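Local coordinates for transcriptional regulator ComR (Streptococcus vestibularis F0396, PDB 6HU8), which regulates competence genes in response to a signalling peptide, probably binding DNA through its helix-turn-helix domain and the peptide through its tetratricopeptide-type domain, at residues S2-I7 with E44-L49; I72-T77 with D113-E118; D76-M81 with E105-Q110. All blocks are in the same frame, centred on the assembly; numbering follows the deposited sequence.

Contact 1. Residues S2-I7 with E44-L49; sequences SIKDSI and ESLPSL
Lys4 meets Leu46 through torsions that keep its CG anti to its own carbonyl carbon (chi1 -75°), while the Leu46 CG stands anti to its backbone N (chi1 -173°). The methylenes of Lys4 lie against the peptide linking Ser45 to Leu46, and Lys4 CD comes to 3.6 Å from Leu46 N. Bends at chi3 and chi4 shape the rest of the lysine chain, whose NZ makes a weak hydrogen bond to the carbonyl oxygen of Gly43. One turn further along helix 3-17, Ile7 crosses two side chains of the loop: its CD1 is 4.0 Å from Leu46 CD1, and its CG2 is 3.9 Å from Pro47 CG. Leu46 CD1 also meets Ile3 CG2 at 4.1 Å, so this one methyl meets two isoleucines from the same helix.

A water links the backbones, donating to Lys4 O at 2.9 Å and to Ser45 O at 3.0 Å. The helix start is held by an ST motif, in which Asp5 N donates to Ser2 OG. In the loop, Ser45 OG hydrogen-bonds to Glu117 OE1.

The first helix thus lies on the loop before helix 49-59, within the probable DNA-binding domain. Methyl and methylene packing joins them, the single water gives two carbonyl oxygens a shared donor, and the Lys4 ammonium makes its weak bond to the backbone just before Glu44.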
ATOM      1  N   SER A   2      15.406 -12.474 -23.434  1.00 42.56           N
ATOM      2  CA  SER A   2      14.602 -12.890 -22.290  1.00 40.47           C
ATOM      3  C   SER A   2      13.128 -12.964 -22.678  1.00 40.69           C
ATOM      4  O   SER A   2      12.743 -12.515 -23.762  1.00 39.42           O
ATOM      5  CB  SER A   2      14.792 -11.926 -21.111  1.00 44.48           C
ATOM      6  OG  SER A   2      14.333 -10.621 -21.443  1.00 37.23           O
ATOM      7  N   ILE A   3      12.321 -13.542 -21.792  1.00 41.35           N
ATOM      8  CA  ILE A   3      10.872 -13.562 -21.939  1.00 37.80           C
ATOM      9  C   ILE A   3      10.327 -12.118 -22.054  1.00 39.86           C
ATOM     10  O   ILE A   3       9.444 -11.839 -22.872  1.00 37.95           O
ATOM     11  CB  ILE A   3      10.234 -14.292 -20.754  1.00 40.69           C
ATOM     12  CG1 ILE A   3      10.541 -15.790 -20.835  1.00 48.25           C
ATOM     13  CG2 ILE A   3       8.728 -14.049 -20.691  1.00 38.79           C
ATOM     14  CD1 ILE A   3      10.202 -16.533 -19.564  1.00 44.23           C
ATOM     15  N   LYS A   4      10.867 -11.206 -21.250  1.00 41.02           N
ATOM     16  CA  LYS A   4      10.460  -9.799 -21.322  1.00 38.27           C
ATOM     17  C   LYS A   4      10.753  -9.191 -22.715  1.00 40.67           C
ATOM     18  O   LYS A   4       9.902  -8.496 -23.287  1.00 39.05           O
ATOM     19  CB  LYS A   4      11.149  -8.981 -20.219  1.00 40.32           C
ATOM     20  CG  LYS A   4      10.571  -9.205 -18.832  1.00 41.50           C
ATOM     21  CD  LYS A   4      11.148  -8.217 -17.800  1.00 44.36           C
ATOM     22  CE  LYS A   4      12.343  -8.797 -17.052  1.00 45.29           C
ATOM     23  NZ  LYS A   4      13.624  -8.347 -17.677  1.00 53.11           N
ATOM     24  N   ASP A   5      11.945  -9.460 -23.255  1.00 38.58           N
ATOM     25  CA  ASP A   5      12.320  -8.991 -24.595  1.00 37.06           C
ATOM     26  C   ASP A   5      11.366  -9.522 -25.654  1.00 38.87           C
ATOM     27  O   ASP A   5      10.913  -8.771 -26.512  1.00 34.84           O
ATOM     28  CB  ASP A   5      13.741  -9.420 -24.969  1.00 37.15           C
ATOM     29  CG  ASP A   5      14.813  -8.736 -24.135  1.00 47.96           C
ATOM     30  OD1 ASP A   5      14.574  -7.624 -23.613  1.00 46.05           O
ATOM     31  OD2 ASP A   5      15.911  -9.325 -24.015  1.00 48.58           O
ATOM     32  N   SER A   6      11.064 -10.822 -25.602  1.00 36.43           N
ATOM     33  CA  SER A   6      10.288 -11.436 -26.682  1.00 39.99           C
ATOM     34  C   SER A   6       8.838 -10.977 -26.635  1.00 38.58           C
ATOM     35  O   SER A   6       8.256 -10.617 -27.664  1.00 37.15           O
ATOM     36  CB  SER A   6      10.373 -12.969 -26.625  1.00 39.68           C
ATOM     37  OG  SER A   6       9.911 -13.439 -25.369  1.00 48.23           O
ATOM     38  N   ILE A   7       8.255 -10.983 -25.443  1.00 40.01           N
ATOM     39  CA  ILE A   7       6.896 -10.478 -25.271  1.00 38.62           C
ATOM     40  C   ILE A   7       6.803  -8.989 -25.656  1.00 36.91           C
ATOM     41  O   ILE A   7       5.939  -8.611 -26.441  1.00 34.20           O
ATOM     42  CB  ILE A   7       6.401 -10.692 -23.816  1.00 39.52           C
ATOM     43  CG1 ILE A   7       6.207 -12.191 -23.556  1.00 35.35           C
ATOM     44  CG2 ILE A   7       5.097  -9.951 -23.572  1.00 37.57           C
ATOM     45  CD1 ILE A   7       5.864 -12.524 -22.125  1.00 40.39           C
ATOM     46  N   GLU A  44      12.061  -4.061 -20.452  1.00 35.22           N
ATOM     47  CA  GLU A  44      12.400  -3.673 -19.075  1.00 40.15           C
ATOM     48  C   GLU A  44      11.453  -4.231 -18.027  1.00 38.41           C
ATOM     49  O   GLU A  44      11.844  -4.501 -16.885  1.00 40.26           O
ATOM     50  CB  GLU A  44      12.452  -2.145 -18.954  1.00 39.10           C
ATOM     51  CG  GLU A  44      13.576  -1.555 -19.780  1.00 44.24           C
ATOM     52  CD  GLU A  44      13.518  -0.049 -19.851  1.00 47.75           C
ATOM     53  OE1 GLU A  44      13.072   0.565 -18.863  1.00 48.01           O
ATOM     54  OE2 GLU A  44      13.904   0.514 -20.903  1.00 60.53           O
ATOM     55  N   SER A  45      10.189  -4.403 -18.375  1.00 39.10           N
ATOM     56  CA  SER A  45       9.328  -5.070 -17.416  1.00 38.26           C
ATOM     57  C   SER A  45       8.366  -6.017 -18.099  1.00 38.69           C
ATOM     58  O   SER A  45       8.116  -5.925 -19.308  1.00 35.43           O
ATOM     59  CB  SER A  45       8.562  -4.059 -16.559  1.00 47.50           C
ATOM     60  OG  SER A  45       7.998  -3.042 -17.348  1.00 47.77           O
ATOM     61  N   LEU A  46       7.842  -6.930 -17.292  1.00 38.22           N
ATOM     62  CA  LEU A  46       6.925  -7.954 -17.735  1.00 35.42           C
ATOM     63  C   LEU A  46       5.516  -7.422 -17.569  1.00 37.81           C
ATOM     64  O   LEU A  46       5.209  -6.816 -16.543  1.00 37.54           O
ATOM     65  CB  LEU A  46       7.119  -9.229 -16.896  1.00 36.19           C
ATOM     66  CG  LEU A  46       6.369 -10.498 -17.295  1.00 39.27           C
ATOM     67  CD1 LEU A  46       6.897 -11.019 -18.617  1.00 36.36           C
ATOM     68  CD2 LEU A  46       6.480 -11.581 -16.200  1.00 38.15           C
ATOM     69  N   PRO A  47       4.638  -7.659 -18.556  1.00 35.00           N
ATOM     70  CA  PRO A  47       3.252  -7.253 -18.297  1.00 34.03           C
ATOM     71  C   PRO A  47       2.562  -8.151 -17.276  1.00 40.33           C
ATOM     72  O   PRO A  47       2.737  -9.390 -17.287  1.00 37.04           O
ATOM     73  CB  PRO A  47       2.579  -7.386 -19.658  1.00 35.87           C
ATOM     74  CG  PRO A  47       3.407  -8.362 -20.405  1.00 37.42           C
ATOM     75  CD  PRO A  47       4.810  -8.272 -19.881  1.00 35.61           C
ATOM     76  N   SER A  48       1.790  -7.523 -16.390  1.00 37.05           N
ATOM     77  CA  SER A  48       0.899  -8.249 -15.497  1.00 40.25           C
ATOM     78  C   SER A  48      -0.262  -8.738 -16.338  1.00 39.40           C
ATOM     79  O   SER A  48      -0.418  -8.316 -17.501  1.00 35.65           O
ATOM     80  CB  SER A  48       0.409  -7.359 -14.340  1.00 41.86           C
ATOM     81  OG  SER A  48      -0.331  -6.238 -14.816  1.00 34.29           O
ATOM     82  N   LEU A  49      -1.069  -9.616 -15.762  1.00 36.80           N
ATOM     83  CA  LEU A  49      -2.226 -10.146 -16.456  1.00 40.90           C
ATOM     84  C   LEU A  49      -3.208  -9.037 -16.798  1.00 40.57           C
ATOM     85  O   LEU A  49      -3.768  -9.018 -17.892  1.00 39.24           O
ATOM     86  CB  LEU A  49      -2.913 -11.215 -15.610  1.00 44.89           C
ATOM     87  CG  LEU A  49      -4.153 -11.864 -16.228  1.00 49.64           C
ATOM     88  CD1 LEU A  49      -3.852 -12.331 -17.636  1.00 50.42           C
ATOM     89  CD2 LEU A  49      -4.643 -13.030 -15.374  1.00 47.68           C
TER
HETATM   90  O   HOH W   1       7.647  -7.902 -21.500  1.00 40.12           O

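Contact 2. Residues I72-T77 with D113-E118; sequences IEIPDT and DILPEE
Pro75 with Ile114, and Pro116 with Ile74, bring two proline rings into the contact; both rings are puckered rather than flat, and each is touched at its CD corner, not on a face. Pro75 CD and Ile114 CD1 reach toward each other tip to tip, 3.8 Å apart. Pro116 CD meets Ile74 CD1 in the same manner at 3.7 Å, so the two rings receive the ends of two different isoleucines. The aromatic rings of Tyr78 and Tyr79 border the cluster, Tyr78 touching Leu115 and Tyr79 touching Ile74.

Ile74 carries the middle of the contact by splitting its branches. Its CG1 is anti to the carbonyl carbon (chi1 -51°), on the branch that ends at Pro116, whereas CG2 faces two residues at once. That methyl lies 3.9 Å from Leu115 CD2, the two side chains crossing at about a right angle, and 4.1 Å from Ile114 CD1. Ile114 holds its CG1 between the backbone N and the carbonyl carbon, the crowded position (chi1 50°), on the branch whose CD1 touches both Ile74 and Pro75.

The side-chain contacts are all apolar. Ile114 O is buried here and finds no hydrogen-bonding partner in the model; Ile74 CG1 lies 4.1 Å from this oxygen.

Each segment is a connector that runs into a helix with a proline at the N-cap position, Pro75 before helix 76-87 and Pro116 before helix 117-131. Ile72 touches Leu52 of helix 49-59 and Pro116 touches Ser48, while Glu117 forms a salt bridge with Arg39 of helix 34-41. Glu117 also packs on Ile144 of helix 139-152, so that the connectors sit where the helix-turn-helix region meets the first helices of the tetratricopeptide-type domain.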
ATOM      1  N   ILE A  72       3.396 -15.446 -18.545  1.00 51.13           N
ATOM      2  CA  ILE A  72       3.493 -14.391 -17.536  1.00 47.20           C
ATOM      3  C   ILE A  72       2.931 -14.841 -16.196  1.00 52.62           C
ATOM      4  O   ILE A  72       2.741 -14.021 -15.294  1.00 48.89           O
ATOM      5  CB  ILE A  72       2.741 -13.120 -17.942  1.00 42.98           C
ATOM      6  CG1 ILE A  72       1.286 -13.462 -18.264  1.00 48.44           C
ATOM      7  CG2 ILE A  72       3.440 -12.443 -19.105  1.00 45.88           C
ATOM      8  CD1 ILE A  72       0.393 -12.255 -18.373  1.00 46.48           C
ATOM      9  N   GLU A  73       2.650 -16.133 -16.059  1.00 50.93           N
ATOM     10  CA  GLU A  73       2.018 -16.590 -14.833  1.00 53.12           C
ATOM     11  C   GLU A  73       3.016 -16.757 -13.685  1.00 56.32           C
ATOM     12  O   GLU A  73       4.199 -17.073 -13.875  1.00 51.53           O
ATOM     13  CB  GLU A  73       1.256 -17.896 -15.071  1.00 58.22           C
ATOM     14  CG  GLU A  73       2.113 -19.128 -15.166  1.00 60.65           C
ATOM     15  CD  GLU A  73       1.289 -20.332 -15.559  1.00 67.91           C
ATOM     16  OE1 GLU A  73       0.305 -20.146 -16.307  1.00 70.00           O
ATOM     17  OE2 GLU A  73       1.615 -21.456 -15.122  1.00 73.67           O
ATOM     18  N   ILE A  74       2.495 -16.538 -12.485  1.00 53.86           N
ATOM     19  CA  ILE A  74       3.280 -16.460 -11.272  1.00 49.66           C
ATOM     20  C   ILE A  74       2.965 -17.686 -10.418  1.00 49.73           C
ATOM     21  O   ILE A  74       1.804 -18.043 -10.245  1.00 48.35           O
ATOM     22  CB  ILE A  74       2.963 -15.146 -10.518  1.00 47.03           C
ATOM     23  CG1 ILE A  74       3.080 -13.949 -11.474  1.00 44.20           C
ATOM     24  CG2 ILE A  74       3.853 -14.972  -9.295  1.00 46.01           C
ATOM     25  CD1 ILE A  74       2.577 -12.640 -10.871  1.00 44.02           C
ATOM     26  N   PRO A  75       4.006 -18.367  -9.924  1.00 50.20           N
ATOM     27  CA  PRO A  75       3.798 -19.588  -9.127  1.00 47.01           C
ATOM     28  C   PRO A  75       3.005 -19.343  -7.834  1.00 50.54           C
ATOM     29  O   PRO A  75       3.118 -18.272  -7.240  1.00 44.37           O
ATOM     30  CB  PRO A  75       5.227 -20.047  -8.807  1.00 46.96           C
ATOM     31  CG  PRO A  75       6.083 -19.437  -9.884  1.00 51.96           C
ATOM     32  CD  PRO A  75       5.431 -18.114 -10.211  1.00 47.62           C
ATOM     33  N   ASP A  76       2.224 -20.333  -7.408  1.00 46.38           N
ATOM     34  CA  ASP A  76       1.485 -20.252  -6.150  1.00 50.68           C
ATOM     35  C   ASP A  76       2.411 -19.927  -4.976  1.00 43.12           C
ATOM     36  O   ASP A  76       2.018 -19.236  -4.054  1.00 46.38           O
ATOM     37  CB  ASP A  76       0.739 -21.565  -5.866  1.00 49.60           C
ATOM     38  CG  ASP A  76      -0.474 -21.759  -6.762  1.00 52.59           C
ATOM     39  OD1 ASP A  76      -0.890 -20.782  -7.423  1.00 57.39           O
ATOM     40  OD2 ASP A  76      -1.022 -22.883  -6.791  1.00 54.68           O
ATOM     41  N   THR A  77       3.637 -20.431  -5.033  1.00 44.06           N
ATOM     42  CA  THR A  77       4.626 -20.233  -3.978  1.00 47.23           C
ATOM     43  C   THR A  77       4.951 -18.748  -3.731  1.00 45.40           C
ATOM     44  O   THR A  77       5.179 -18.326  -2.592  1.00 41.96           O
ATOM     45  CB  THR A  77       5.924 -20.974  -4.323  1.00 47.58           C
ATOM     46  OG1 THR A  77       6.300 -20.645  -5.665  1.00 54.90           O
ATOM     47  CG2 THR A  77       5.733 -22.488  -4.221  1.00 50.43           C
ATOM     48  N   ASP A 113      12.504 -12.385 -11.491  1.00 44.07           N
ATOM     49  CA  ASP A 113      12.593 -12.486 -12.947  1.00 42.33           C
ATOM     50  C   ASP A 113      11.282 -12.940 -13.595  1.00 40.65           C
ATOM     51  O   ASP A 113      11.173 -12.963 -14.820  1.00 46.63           O
ATOM     52  CB  ASP A 113      13.736 -13.434 -13.378  1.00 44.42           C
ATOM     53  CG  ASP A 113      14.208 -13.157 -14.820  1.00 49.74           C
ATOM     54  OD1 ASP A 113      14.177 -11.978 -15.234  1.00 42.31           O
ATOM     55  OD2 ASP A 113      14.589 -14.106 -15.549  1.00 47.44           O
ATOM     56  N   ILE A 114      10.275 -13.277 -12.797  1.00 40.06           N
ATOM     57  CA  ILE A 114       8.995 -13.629 -13.401  1.00 43.53           C
ATOM     58  C   ILE A 114       7.871 -12.733 -12.894  1.00 39.39           C
ATOM     59  O   ILE A 114       6.695 -13.051 -13.094  1.00 38.80           O
ATOM     60  CB  ILE A 114       8.630 -15.131 -13.152  1.00 39.92           C
ATOM     61  CG1 ILE A 114       8.780 -15.507 -11.676  1.00 41.68           C
ATOM     62  CG2 ILE A 114       9.529 -16.040 -13.991  1.00 39.81           C
ATOM     63  CD1 ILE A 114       7.621 -15.106 -10.781  1.00 44.71           C
ATOM     64  N   LEU A 115       8.229 -11.629 -12.234  1.00 36.69           N
ATOM     65  CA  LEU A 115       7.237 -10.728 -11.640  1.00 38.41           C
ATOM     66  C   LEU A 115       6.985  -9.503 -12.524  1.00 35.35           C
ATOM     67  O   LEU A 115       7.921  -8.944 -13.107  1.00 36.29           O
ATOM     68  CB  LEU A 115       7.670 -10.261 -10.231  1.00 35.62           C
ATOM     69  CG  LEU A 115       7.675 -11.321  -9.120  1.00 37.57           C
ATOM     70  CD1 LEU A 115       8.270 -10.799  -7.800  1.00 34.52           C
ATOM     71  CD2 LEU A 115       6.279 -11.889  -8.877  1.00 37.19           C
ATOM     72  N   PRO A 116       5.709  -9.103 -12.650  1.00 34.31           N
ATOM     73  CA  PRO A 116       5.402  -7.860 -13.363  1.00 35.41           C
ATOM     74  C   PRO A 116       5.763  -6.639 -12.522  1.00 35.97           C
ATOM     75  O   PRO A 116       6.073  -6.742 -11.334  1.00 36.92           O
ATOM     76  CB  PRO A 116       3.889  -7.938 -13.577  1.00 34.49           C
ATOM     77  CG  PRO A 116       3.400  -8.723 -12.410  1.00 35.60           C
ATOM     78  CD  PRO A 116       4.491  -9.755 -12.132  1.00 36.05           C
ATOM     79  N   GLU A 117       5.689  -5.478 -13.154  1.00 37.10           N
ATOM     80  CA  GLU A 117       6.090  -4.221 -12.549  1.00 39.30           C
ATOM     81  C   GLU A 117       5.383  -3.934 -11.227  1.00 34.99           C
ATOM     82  O   GLU A 117       6.006  -3.460 -10.276  1.00 34.82           O
ATOM     83  CB  GLU A 117       5.822  -3.100 -13.537  1.00 39.08           C
ATOM     84  CG  GLU A 117       6.597  -1.847 -13.327  1.00 43.70           C
ATOM     85  CD  GLU A 117       6.403  -0.908 -14.512  1.00 39.59           C
ATOM     86  OE1 GLU A 117       7.156  -1.018 -15.513  1.00 41.98           O
ATOM     87  OE2 GLU A 117       5.472  -0.077 -14.439  1.00 39.88           O
ATOM     88  N   GLU A 118       4.085  -4.206 -11.173  1.00 32.49           N
ATOM     89  CA  GLU A 118       3.305  -3.869  -9.983  1.00 35.39           C
ATOM     90  C   GLU A 118       3.683  -4.702  -8.764  1.00 37.58           C
ATOM     91  O   GLU A 118       3.627  -4.220  -7.638  1.00 35.62           O
ATOM     92  CB  GLU A 118       1.814  -4.045 -10.246  1.00 36.55           C
ATOM     93  CG  GLU A 118       1.316  -3.324 -11.461  1.00 42.60           C
ATOM     94  CD  GLU A 118       1.310  -4.203 -12.710  1.00 44.64           C
ATOM     95  OE1 GLU A 118       2.405  -4.632 -13.165  1.00 40.97           O
ATOM     96  OE2 GLU A 118       0.191  -4.443 -13.226  1.00 41.74           O
TER

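Contact 3. Residues D76-M81 with E105-Q110; sequences DTYYEM and EDVYNQ
Met81 and Val107 pack between antiparallel helices 76-87 and 94-111 of the tetratricopeptide-type domain; the axes of segments 76-81 and 105-110 approach to 10.6 Å at 166°. In the first shell the two side chains slide past each other in opposite directions, and Met81 CE lies 3.6 Å from Val107 CG2. The same valine methyl is also close to Met81 CB, so it touches both the root and the terminal methyl of the methionine. The other branch, Val107 CG1, comes to 3.5 Å from Tyr78 CE1, the two side chains crossing at about a right angle and the methyl approaching the ring obliquely.

A bend at chi3 (66°) places Met81 CE, which also reaches the carboxamide of Gln110, with NE2 only 3.3 Å away. The methionine thereby spans an apolar and a polar neighbour, while Phe111 touches it from farther along helix 94-111.

Further out, the Tyr78 hydroxyl is hydrogen-bonded to Glu119 of helix 117-131, and Leu115 packs on its ring, CD1 meeting Tyr78 CE1. CD2 of the same ring lies over one face of Tyr79, 3.9 Å above the plane and offset toward the rim. The carboxamide that meets Met81 is itself held by its own helix: Gln110 NE2 donates to Asp106 OD1 at 2.8 Å with an angle of 157°, arriving from above the carboxylate plane.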
ATOM      1  N   ASP A  76       2.224 -20.333  -7.408  1.00 46.38           N
ATOM      2  CA  ASP A  76       1.485 -20.252  -6.150  1.00 50.68           C
ATOM      3  C   ASP A  76       2.411 -19.927  -4.976  1.00 43.12           C
ATOM      4  O   ASP A  76       2.018 -19.236  -4.054  1.00 46.38           O
ATOM      5  CB  ASP A  76       0.739 -21.565  -5.866  1.00 49.60           C
ATOM      6  CG  ASP A  76      -0.474 -21.759  -6.762  1.00 52.59           C
ATOM      7  OD1 ASP A  76      -0.890 -20.782  -7.423  1.00 57.39           O
ATOM      8  OD2 ASP A  76      -1.022 -22.883  -6.791  1.00 54.68           O
ATOM      9  N   THR A  77       3.637 -20.431  -5.033  1.00 44.06           N
ATOM     10  CA  THR A  77       4.626 -20.233  -3.978  1.00 47.23           C
ATOM     11  C   THR A  77       4.951 -18.748  -3.731  1.00 45.40           C
ATOM     12  O   THR A  77       5.179 -18.326  -2.592  1.00 41.96           O
ATOM     13  CB  THR A  77       5.924 -20.974  -4.323  1.00 47.58           C
ATOM     14  OG1 THR A  77       6.300 -20.645  -5.665  1.00 54.90           O
ATOM     15  CG2 THR A  77       5.733 -22.488  -4.221  1.00 50.43           C
ATOM     16  N   TYR A  78       4.983 -17.963  -4.806  1.00 46.47           N
ATOM     17  CA  TYR A  78       5.210 -16.527  -4.664  1.00 44.07           C
ATOM     18  C   TYR A  78       4.105 -15.904  -3.826  1.00 42.23           C
ATOM     19  O   TYR A  78       4.362 -15.186  -2.851  1.00 41.74           O
ATOM     20  CB  TYR A  78       5.276 -15.828  -6.021  1.00 43.13           C
ATOM     21  CG  TYR A  78       5.163 -14.325  -5.862  1.00 40.72           C
ATOM     22  CD1 TYR A  78       6.252 -13.577  -5.434  1.00 40.71           C
ATOM     23  CD2 TYR A  78       3.960 -13.667  -6.085  1.00 41.63           C
ATOM     24  CE1 TYR A  78       6.158 -12.202  -5.267  1.00 41.22           C
ATOM     25  CE2 TYR A  78       3.849 -12.287  -5.913  1.00 43.50           C
ATOM     26  CZ  TYR A  78       4.954 -11.563  -5.506  1.00 41.46           C
ATOM     27  OH  TYR A  78       4.868 -10.197  -5.334  1.00 42.79           O
ATOM     28  N   TYR A  79       2.867 -16.175  -4.218  1.00 42.76           N
ATOM     29  CA  TYR A  79       1.729 -15.606  -3.522  1.00 44.43           C
ATOM     30  C   TYR A  79       1.706 -16.022  -2.061  1.00 44.54           C
ATOM     31  O   TYR A  79       1.322 -15.241  -1.217  1.00 43.99           O
ATOM     32  CB  TYR A  79       0.424 -15.995  -4.212  1.00 46.33           C
ATOM     33  CG  TYR A  79       0.273 -15.334  -5.551  1.00 45.59           C
ATOM     34  CD1 TYR A  79       0.101 -13.959  -5.643  1.00 50.25           C
ATOM     35  CD2 TYR A  79       0.327 -16.076  -6.729  1.00 47.28           C
ATOM     36  CE1 TYR A  79      -0.029 -13.341  -6.861  1.00 47.96           C
ATOM     37  CE2 TYR A  79       0.198 -15.465  -7.956  1.00 48.68           C
ATOM     38  CZ  TYR A  79       0.022 -14.095  -8.016  1.00 53.74           C
ATOM     39  OH  TYR A  79      -0.107 -13.475  -9.234  1.00 52.82           O
ATOM     40  N   GLU A  80       2.134 -17.244  -1.759  1.00 47.03           N
ATOM     41  CA  GLU A  80       2.153 -17.698  -0.370  1.00 46.34           C
ATOM     42  C   GLU A  80       3.151 -16.895   0.445  1.00 45.38           C
ATOM     43  O   GLU A  80       2.864 -16.495   1.574  1.00 44.78           O
ATOM     44  CB  GLU A  80       2.497 -19.191  -0.283  1.00 47.82           C
ATOM     45  CG  GLU A  80       1.450 -20.107  -0.892  1.00 53.08           C
ATOM     46  CD  GLU A  80       1.966 -21.531  -1.097  1.00 59.16           C
ATOM     47  OE1 GLU A  80       2.902 -21.938  -0.370  1.00 61.70           O
ATOM     48  OE2 GLU A  80       1.448 -22.231  -1.996  1.00 54.61           O
ATOM     49  N   MET A  81       4.326 -16.655  -0.132  1.00 42.46           N
ATOM     50  CA  MET A  81       5.362 -15.897   0.564  1.00 45.65           C
ATOM     51  C   MET A  81       5.014 -14.414   0.660  1.00 48.16           C
ATOM     52  O   MET A  81       5.306 -13.769   1.672  1.00 48.37           O
ATOM     53  CB  MET A  81       6.709 -16.073  -0.125  1.00 48.45           C
ATOM     54  CG  MET A  81       7.221 -17.498  -0.077  1.00 48.10           C
ATOM     55  SD  MET A  81       8.771 -17.700  -0.963  1.00 56.41           S
ATOM     56  CE  MET A  81       9.873 -16.701   0.030  1.00 49.51           C
ATOM     57  N   GLU A 105      13.679  -9.549   0.845  1.00 48.79           N
ATOM     58  CA  GLU A 105      14.881  -9.874   0.089  1.00 47.69           C
ATOM     59  C   GLU A 105      14.812 -11.277  -0.489  1.00 48.71           C
ATOM     60  O   GLU A 105      15.187 -11.522  -1.648  1.00 44.93           O
ATOM     61  CB  GLU A 105      16.112  -9.731   0.979  1.00 51.05           C
ATOM     62  CG  GLU A 105      17.397 -10.202   0.337  1.00 52.75           C
ATOM     63  CD  GLU A 105      18.608  -9.871   1.189  1.00 62.97           C
ATOM     64  OE1 GLU A 105      18.704  -8.716   1.658  1.00 64.06           O
ATOM     65  OE2 GLU A 105      19.456 -10.764   1.399  1.00 63.67           O
ATOM     66  N   ASP A 106      14.301 -12.190   0.330  1.00 46.11           N
ATOM     67  CA  ASP A 106      14.181 -13.591  -0.027  1.00 50.66           C
ATOM     68  C   ASP A 106      13.225 -13.771  -1.215  1.00 48.42           C
ATOM     69  O   ASP A 106      13.568 -14.398  -2.222  1.00 47.03           O
ATOM     70  CB  ASP A 106      13.704 -14.379   1.199  1.00 51.13           C
ATOM     71  CG  ASP A 106      13.898 -15.870   1.052  1.00 58.69           C
ATOM     72  OD1 ASP A 106      14.505 -16.298   0.044  1.00 59.82           O
ATOM     73  OD2 ASP A 106      13.446 -16.612   1.955  1.00 61.61           O
ATOM     74  N   VAL A 107      12.026 -13.210  -1.085  1.00 46.97           N
ATOM     75  CA  VAL A 107      11.019 -13.280  -2.138  1.00 47.27           C
ATOM     76  C   VAL A 107      11.532 -12.662  -3.433  1.00 43.63           C
ATOM     77  O   VAL A 107      11.353 -13.235  -4.505  1.00 44.36           O
ATOM     78  CB  VAL A 107       9.719 -12.560  -1.737  1.00 50.46           C
ATOM     79  CG1 VAL A 107       8.735 -12.578  -2.892  1.00 49.03           C
ATOM     80  CG2 VAL A 107       9.105 -13.199  -0.490  1.00 50.62           C
ATOM     81  N   TYR A 108      12.170 -11.499  -3.332  1.00 42.96           N
ATOM     82  CA  TYR A 108      12.710 -10.845  -4.514  1.00 42.53           C
ATOM     83  C   TYR A 108      13.734 -11.759  -5.195  1.00 46.56           C
ATOM     84  O   TYR A 108      13.659 -11.996  -6.389  1.00 43.48           O
ATOM     85  CB  TYR A 108      13.344  -9.492  -4.169  1.00 42.58           C
ATOM     86  CG  TYR A 108      14.024  -8.821  -5.356  1.00 44.83           C
ATOM     87  CD1 TYR A 108      13.323  -7.972  -6.209  1.00 40.27           C
ATOM     88  CD2 TYR A 108      15.368  -9.038  -5.616  1.00 47.18           C
ATOM     89  CE1 TYR A 108      13.948  -7.355  -7.279  1.00 43.02           C
ATOM     90  CE2 TYR A 108      15.995  -8.443  -6.678  1.00 45.00           C
ATOM     91  CZ  TYR A 108      15.286  -7.604  -7.510  1.00 47.57           C
ATOM     92  OH  TYR A 108      15.937  -7.023  -8.568  1.00 43.50           O
ATOM     93  N   ASN A 109      14.674 -12.292  -4.424  1.00 48.46           N
ATOM     94  CA  ASN A 109      15.701 -13.167  -4.978  1.00 46.53           C
ATOM     95  C   ASN A 109      15.133 -14.402  -5.672  1.00 46.57           C
ATOM     96  O   ASN A 109      15.670 -14.861  -6.686  1.00 47.62           O
ATOM     97  CB  ASN A 109      16.664 -13.593  -3.874  1.00 46.78           C
ATOM     98  CG  ASN A 109      17.586 -12.473  -3.455  1.00 51.44           C
ATOM     99  OD1 ASN A 109      17.924 -11.595  -4.258  1.00 50.26           O
ATOM    100  ND2 ASN A 109      18.011 -12.498  -2.199  1.00 48.90           N
ATOM    101  N   GLN A 110      14.039 -14.927  -5.129  1.00 46.27           N
ATOM    102  CA  GLN A 110      13.448 -16.155  -5.645  1.00 44.38           C
ATOM    103  C   GLN A 110      12.565 -15.955  -6.871  1.00 47.61           C
ATOM    104  O   GLN A 110      12.324 -16.906  -7.610  1.00 47.04           O
ATOM    105  CB  GLN A 110      12.620 -16.833  -4.557  1.00 45.44           C
ATOM    106  CG  GLN A 110      13.444 -17.345  -3.379  1.00 53.52           C
ATOM    107  CD  GLN A 110      12.659 -18.296  -2.489  1.00 54.95           C
ATOM    108  OE1 GLN A 110      12.057 -19.261  -2.966  1.00 58.02           O
ATOM    109  NE2 GLN A 110      12.659 -18.023  -1.193  1.00 56.33           N
TER

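Overall arrangement
All three contacts are partly buried and depend on apolar side chains across the interface, but their surroundings differ. Contact 1 belongs to the helix-turn-helix end and adds a bridging water; contact 2 is made by two connectors, its side-chain contacts all apolar; contact 3 joins two regular helices and has polar Gln110 and Asp106 beside its apolar centre. Contacts 2 and 3 share Asp76 and Thr77 at the start of helix 76-87. Contact 2 also touches contact 1, where Ser45 and Ser48 probably hydrogen-bond to Glu117 and Glu118. The centre of contact 2 is about 10 Å from that of contact 1 and 9 Å from that of contact 3, whereas those two are 19 Å apart: contact 2, touching both, lies between them.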